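Local coordinates for putative lipoprotein (Parabacteroides distasonis ATCC 8503, PDB 3JX8) that is of unknown function but, as a putative lipoprotein of an auto-transporter adhesin head family, may serve in cell adhesion or lipid binding, at residues Asp22-Thr27 and Glu97-Asn102; Asn118-Asn123 and Tyr139-Asn144. All blocks are in the same frame, centred on the assembly; numbering follows the deposited sequence.

In the fold
Contacts 1 and 2 lie side by side in one parallel sheet of a beta-helix, their centres 11 Å apart, and follow one another along the chain. Strands 25-29, 100-104, 120-125 and 140-146 are consecutive neighbours, all parallel. Contact 1 joins segments separated by 69 residues, whereas only 15 residues separate those of contact 2. The two are stitched together by probable backbone hydrogen bonds from Glu121 N to Lys99 O and from Asn123 N to Leu101 O. Asparagine amides and glutamate carboxylates continue across on one face, apolar side chains, with Met120 and Cys143 among them, on the other, consistent with the pectate-lyase-like clan.

Contact 1: Asp22-Thr27 and Glu97-Asn102; sequences DYDEIT and ELKELN
Glu97 and Asp24 meet where two turns of a parallel beta-helix come together, just before their strands pair in register. The carbonyl Glu97 O receives the CA-H of Asp24, with CA and O 3.2 Å apart, and a water that accepts from Glu97 N lies within hydrogen-bonding distance of Asp22 OD2 and Tyr23 O. Leu98 turns to the interior, where Tyr36 and Met120 also pack. Its CG is anti to the backbone N (chi1 179°), and its CD1 comes to 3.7 Å from Ile26 CG1, the two side chains crossing at about a right angle. Lys99 is one residue too many in the register, since Asp24 faces Leu98 and Glu25 faces Glu100; Asp24 O takes Lys99 N at 2.9 Å and, weakly, Glu100 N. The extended lysine chain crosses the aspartate obliquely, bringing CD and CE against Asp24 OD2, yet Lys99 NZ stops 4.2 Å from that oxygen, beyond a salt bridge. From Glu100 onward the pairing is regular, with Ile26 N bonded to Glu100 O. Glu100 and Glu25 lie side by side and point the same way, their carboxylate planes only 5° apart and their OE2 atoms 4.5 Å from each other. The donors nearby probably offset the repulsion of these like charges. Leu101, on the opposite face, sets CD1 at 3.6 Å from Ile26 CG2, with Phe109 touching both residues. Asn102 N closes the backbone pairing on Ile26 O, while its amide serves Glu100 directly and Glu25 through a water. Asn102 ND2 reaches Glu100 OE2 at 2.8 Å, on the anti side and 24° out of the carboxylate plane. Its second bond goes to the water, 2.6 Å from ND2, which in turn donates to Glu25 OE2 and also bonds Thr27 OG1.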
loop_
_atom_site.group_PDB
_atom_site.type_symbol
_atom_site.label_atom_id
_atom_site.label_comp_id
_atom_site.label_asym_id
_atom_site.label_seq_id
_atom_site.Cartn_x
_atom_site.Cartn_y
_atom_site.Cartn_z
ATOM N N ASP A 22 0.464 -5.180 33.797
ATOM C CA ASP A 22 -0.442 -4.622 32.831
ATOM C C ASP A 22 0.296 -4.137 31.601
ATOM O O ASP A 22 1.476 -3.822 31.651
ATOM C CB ASP A 22 -1.225 -3.440 33.414
ATOM C CG ASP A 22 -2.452 -3.084 32.570
ATOM O OD1 ASP A 22 -3.116 -3.999 32.053
ATOM O OD2 ASP A 22 -2.754 -1.903 32.433
ATOM N N TYR A 23 -0.434 -4.094 30.501
ATOM C CA TYR A 23 0.093 -3.630 29.243
ATOM C C TYR A 23 -1.036 -2.949 28.520
ATOM O O TYR A 23 -2.185 -3.273 28.733
ATOM C CB TYR A 23 0.636 -4.818 28.424
ATOM C CG TYR A 23 -0.375 -5.921 28.120
ATOM C CD1 TYR A 23 -1.173 -5.867 26.986
ATOM C CD2 TYR A 23 -0.514 -7.034 28.966
ATOM C CE1 TYR A 23 -2.085 -6.886 26.692
ATOM C CE2 TYR A 23 -1.408 -8.072 28.666
ATOM C CZ TYR A 23 -2.193 -7.988 27.529
ATOM O OH TYR A 23 -3.086 -8.995 27.230
ATOM N N ASP A 24 -0.694 -1.990 27.684
ATOM C CA ASP A 24 -1.667 -1.303 26.863
ATOM C C ASP A 24 -1.384 -1.514 25.390
ATOM O O ASP A 24 -2.044 -0.939 24.539
ATOM C CB ASP A 24 -1.702 0.191 27.200
ATOM C CG ASP A 24 -0.402 0.911 26.897
ATOM O OD1 ASP A 24 0.545 0.314 26.324
ATOM O OD2 ASP A 24 -0.326 2.112 27.242
ATOM N N GLU A 25 -0.406 -2.358 25.095
ATOM C CA GLU A 25 0.006 -2.599 23.724
ATOM C C GLU A 25 0.469 -4.053 23.566
ATOM O O GLU A 25 1.030 -4.633 24.508
ATOM C CB GLU A 25 1.092 -1.593 23.407
ATOM C CG GLU A 25 1.664 -1.690 22.044
ATOM C CD GLU A 25 2.717 -0.615 21.782
ATOM O OE1 GLU A 25 2.547 0.537 22.310
ATOM O OE2 GLU A 25 3.691 -0.947 21.038
ATOM N N ILE A 26 0.188 -4.644 22.399
ATOM C CA ILE A 26 0.548 -6.040 22.074
ATOM C C ILE A 26 1.338 -6.097 20.782
ATOM O O ILE A 26 0.898 -5.563 19.770
ATOM C CB ILE A 26 -0.688 -6.944 21.901
ATOM C CG1 ILE A 26 -1.483 -7.085 23.217
ATOM C CG2 ILE A 26 -0.270 -8.338 21.382
ATOM C CD1 ILE A 26 -2.880 -7.792 23.044
ATOM N N THR A 27 2.503 -6.749 20.828
ATOM C CA THR A 27 3.248 -7.167 19.656
ATOM C C THR A 27 3.123 -8.671 19.616
ATOM O O THR A 27 3.673 -9.351 20.488
ATOM C CB THR A 27 4.744 -6.841 19.790
ATOM O OG1 THR A 27 4.896 -5.439 19.790
ATOM C CG2 THR A 27 5.525 -7.398 18.624
ATOM N N GLU A 97 -6.602 -2.123 29.191
ATOM C CA GLU A 97 -6.936 -1.442 27.939
ATOM C C GLU A 97 -5.971 -1.869 26.840
ATOM O O GLU A 97 -4.799 -2.116 27.123
ATOM C CB GLU A 97 -6.798 0.056 28.156
ATOM C CG GLU A 97 -7.052 0.925 26.936
ATOM C CD GLU A 97 -6.860 2.415 27.240
ATOM O OE1 GLU A 97 -6.285 2.722 28.316
ATOM O OE2 GLU A 97 -7.272 3.265 26.411
ATOM N N LEU A 98 -6.453 -1.925 25.600
ATOM C CA LEU A 98 -5.589 -2.193 24.451
ATOM C C LEU A 98 -5.670 -1.026 23.488
ATOM O O LEU A 98 -6.655 -0.869 22.766
ATOM C CB LEU A 98 -6.003 -3.477 23.750
ATOM C CG LEU A 98 -5.197 -3.887 22.509
ATOM C CD1 LEU A 98 -3.697 -4.141 22.859
ATOM C CD2 LEU A 98 -5.864 -5.093 21.907
ATOM N N LYS A 99 -4.639 -0.200 23.505
ATOM C CA LYS A 99 -4.577 0.963 22.655
ATOM C C LYS A 99 -4.025 0.605 21.302
ATOM O O LYS A 99 -4.397 1.211 20.320
ATOM C CB LYS A 99 -3.673 2.035 23.243
ATOM C CG LYS A 99 -4.039 2.481 24.624
ATOM C CD LYS A 99 -3.157 3.645 25.069
ATOM C CE LYS A 99 -3.549 4.129 26.461
ATOM N NZ LYS A 99 -2.850 5.424 26.759
ATOM N N GLU A 100 -3.108 -0.355 21.267
ATOM C CA GLU A 100 -2.469 -0.732 20.016
ATOM C C GLU A 100 -2.066 -2.204 19.940
ATOM O O GLU A 100 -1.358 -2.729 20.822
ATOM C CB GLU A 100 -1.267 0.156 19.757
ATOM C CG GLU A 100 -0.751 -0.003 18.384
ATOM C CD GLU A 100 0.423 0.880 18.105
ATOM O OE1 GLU A 100 0.379 2.044 18.526
ATOM O OE2 GLU A 100 1.389 0.420 17.457
ATOM N N LEU A 101 -2.530 -2.840 18.871
ATOM C CA LEU A 101 -2.221 -4.198 18.508
ATOM C C LEU A 101 -1.384 -4.183 17.213
ATOM O O LEU A 101 -1.795 -3.630 16.183
ATOM C CB LEU A 101 -3.506 -4.977 18.244
ATOM C CG LEU A 101 -3.291 -6.401 17.715
ATOM C CD1 LEU A 101 -2.524 -7.229 18.752
ATOM C CD2 LEU A 101 -4.624 -7.072 17.337
ATOM N N ASN A 102 -0.237 -4.836 17.282
ATOM C CA ASN A 102 0.615 -5.062 16.147
ATOM C C ASN A 102 0.725 -6.550 16.041
ATOM O O ASN A 102 1.334 -7.182 16.898
ATOM C CB ASN A 102 1.974 -4.411 16.368
ATOM C CG ASN A 102 1.882 -2.883 16.343
ATOM O OD1 ASN A 102 1.534 -2.301 15.326
ATOM N ND2 ASN A 102 2.144 -2.240 17.473
HETATM O O HOH W 1 -3.865 -1.382 30.013
HETATM O O HOH W 2 3.518 -3.328 19.384
#

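Contact 2: Asn118-Asn123 and Tyr139-Asn144; sequences NRMEIN and YKLECN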
loop_
_atom_site.group_PDB
_atom_site.type_symbol
_atom_site.label_atom_id
_atom_site.label_comp_id
_atom_site.label_asym_id
_atom_site.label_seq_id
_atom_site.Cartn_x
_atom_site.Cartn_y
_atom_site.Cartn_z
ATOM N N ASN A 118 -11.324 4.138 23.890
ATOM C CA ASN A 118 -11.023 5.526 23.639
ATOM C C ASN A 118 -10.382 5.569 22.241
ATOM O O ASN A 118 -11.073 5.845 21.265
ATOM C CB ASN A 118 -10.122 6.066 24.737
ATOM C CG ASN A 118 -9.642 7.474 24.462
ATOM O OD1 ASN A 118 -10.194 8.201 23.631
ATOM N ND2 ASN A 118 -8.591 7.868 25.167
ATOM N N ARG A 119 -9.088 5.263 22.145
ATOM C CA ARG A 119 -8.469 4.994 20.847
ATOM C C ARG A 119 -7.920 3.607 20.799
ATOM O O ARG A 119 -7.018 3.280 21.569
ATOM C CB ARG A 119 -7.329 5.960 20.537
ATOM C CG ARG A 119 -7.853 7.312 20.186
ATOM C CD ARG A 119 -6.759 8.365 20.104
ATOM N NE ARG A 119 -7.323 9.702 20.346
ATOM C CZ ARG A 119 -7.453 10.270 21.549
ATOM N NH1 ARG A 119 -7.034 9.654 22.658
ATOM N NH2 ARG A 119 -8.001 11.483 21.647
HETATM N N MSE A 120 -8.456 2.804 19.883
HETATM C CA MSE A 120 -7.912 1.495 19.587
HETATM C C MSE A 120 -7.363 1.443 18.143
HETATM O O MSE A 120 -8.100 1.672 17.168
HETATM C CB MSE A 120 -8.948 0.402 19.817
HETATM C CG MSE A 120 -8.352 -1.009 19.605
HETATM SE SE MSE A 120 -9.666 -2.406 19.749
HETATM C CE MSE A 120 -9.497 -2.653 21.696
ATOM N N GLU A 121 -6.078 1.111 18.031
ATOM C CA GLU A 121 -5.413 0.933 16.739
ATOM C C GLU A 121 -4.998 -0.518 16.519
ATOM O O GLU A 121 -4.224 -1.077 17.306
ATOM C CB GLU A 121 -4.172 1.813 16.689
ATOM C CG GLU A 121 -3.444 1.780 15.366
ATOM C CD GLU A 121 -2.263 2.708 15.350
ATOM O OE1 GLU A 121 -2.416 3.874 15.758
ATOM O OE2 GLU A 121 -1.181 2.275 14.952
ATOM N N ILE A 122 -5.518 -1.121 15.458
ATOM C CA ILE A 122 -5.161 -2.483 15.040
ATOM C C ILE A 122 -4.291 -2.438 13.781
ATOM O O ILE A 122 -4.701 -1.870 12.751
ATOM C CB ILE A 122 -6.408 -3.294 14.716
ATOM C CG1 ILE A 122 -7.330 -3.327 15.920
ATOM C CG2 ILE A 122 -6.058 -4.724 14.332
ATOM C CD1 ILE A 122 -8.390 -4.326 15.765
ATOM N N ASN A 123 -3.091 -3.017 13.874
ATOM C CA ASN A 123 -2.152 -3.102 12.748
ATOM C C ASN A 123 -1.812 -4.574 12.509
ATOM O O ASN A 123 -1.256 -5.242 13.385
ATOM C CB ASN A 123 -0.875 -2.328 13.027
ATOM C CG ASN A 123 -1.120 -0.848 13.307
ATOM O OD1 ASN A 123 -1.705 -0.131 12.496
ATOM N ND2 ASN A 123 -0.628 -0.381 14.443
ATOM N N TYR A 139 -14.660 6.191 21.063
ATOM C CA TYR A 139 -14.255 7.335 20.273
ATOM C C TYR A 139 -13.666 6.971 18.914
ATOM O O TYR A 139 -14.193 7.386 17.890
ATOM C CB TYR A 139 -13.307 8.208 21.074
ATOM C CG TYR A 139 -12.725 9.361 20.295
ATOM C CD1 TYR A 139 -13.501 10.464 19.956
ATOM C CD2 TYR A 139 -11.381 9.356 19.910
ATOM C CE1 TYR A 139 -12.956 11.540 19.251
ATOM C CE2 TYR A 139 -10.830 10.413 19.216
ATOM C CZ TYR A 139 -11.623 11.508 18.889
ATOM O OH TYR A 139 -11.058 12.553 18.183
ATOM N N LYS A 140 -12.590 6.200 18.904
ATOM C CA LYS A 140 -11.893 5.912 17.661
ATOM C C LYS A 140 -11.365 4.485 17.543
ATOM O O LYS A 140 -10.704 3.971 18.461
ATOM C CB LYS A 140 -10.766 6.916 17.459
ATOM C CG LYS A 140 -9.983 6.659 16.191
ATOM C CD LYS A 140 -9.202 7.851 15.697
ATOM C CE LYS A 140 -8.548 7.511 14.302
ATOM N NZ LYS A 140 -8.195 8.749 13.503
ATOM N N LEU A 141 -11.701 3.833 16.429
ATOM C CA LEU A 141 -11.084 2.578 16.020
ATOM C C LEU A 141 -10.329 2.775 14.690
ATOM O O LEU A 141 -10.870 3.318 13.705
ATOM C CB LEU A 141 -12.117 1.480 15.849
ATOM C CG LEU A 141 -11.592 0.090 15.398
ATOM C CD1 LEU A 141 -10.619 -0.530 16.434
ATOM C CD2 LEU A 141 -12.780 -0.845 15.100
ATOM N N GLU A 142 -9.091 2.300 14.657
ATOM C CA GLU A 142 -8.293 2.301 13.432
ATOM C C GLU A 142 -7.895 0.864 13.111
ATOM O O GLU A 142 -7.379 0.147 13.982
ATOM C CB GLU A 142 -7.088 3.183 13.641
ATOM C CG GLU A 142 -6.361 3.521 12.406
ATOM C CD GLU A 142 -5.251 4.533 12.626
ATOM O OE1 GLU A 142 -5.523 5.599 13.212
ATOM O OE2 GLU A 142 -4.116 4.272 12.178
ATOM N N CYS A 143 -8.212 0.420 11.902
ATOM C CA CYS A 143 -7.874 -0.928 11.383
ATOM C C CYS A 143 -6.965 -0.826 10.165
ATOM O O CYS A 143 -7.406 -0.454 9.056
ATOM C CB CYS A 143 -9.131 -1.634 10.920
ATOM S SG CYS A 143 -10.287 -2.009 12.215
ATOM N N ASN A 144 -5.703 -1.156 10.358
ATOM C CA ASN A 144 -4.738 -1.081 9.311
ATOM C C ASN A 144 -4.240 -2.449 9.001
ATOM O O ASN A 144 -3.897 -3.231 9.919
ATOM C CB ASN A 144 -3.601 -0.216 9.761
ATOM C CG ASN A 144 -4.069 1.147 10.180
ATOM O OD1 ASN A 144 -4.925 1.743 9.513
ATOM N ND2 ASN A 144 -3.551 1.642 11.295
HETATM O O HOH W 3 -7.777 12.466 18.286
HETATM O O HOH W 4 -4.704 5.957 15.852
#
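Residues Asn118-Asn123 and Tyr139-Asn144 run parallel as adjacent rungs of the beta-helix, their strand axes 4.7 Å apart and only 6° from aligned. Five backbone bonds join them, starting with Lys140 N to Asn118 O and ending with Asn144 N to Ile122 O at 2.7 Å. Where the chain turns its corner, Tyr139 puts its CE2 3.8 Å from Arg119 NE, the two side chains lying alongside each other with guanidinium and ring planes 71° apart. Inside, selenomethionine Met120 runs beside Leu141, CB to CD1 3.9 Å, while Ile122 reaches on to Val130 and Leu132. The outer face is polar. Glu121 and Glu142 stack their carboxylates, planes 9° apart, with Glu121 OE1 4.0 Å from Glu142 OE2. A water donating to OE1 of each residue, together with an asparagine on each strand, probably eases this repulsion. Asn123 ND2 donates to Glu121 OE2 and also to Asn102 OD1 on the preceding rung. Asn144 CG stands beside its backbone N, anti to the carbonyl carbon, with the amide nearly coplanar with that of Asn123. Asn144 ND2 donates to the anti lone pair of Glu142 OE2 at 2.8 Å and gives its other hydrogen to Asn123 OD1, also at 2.8 Å.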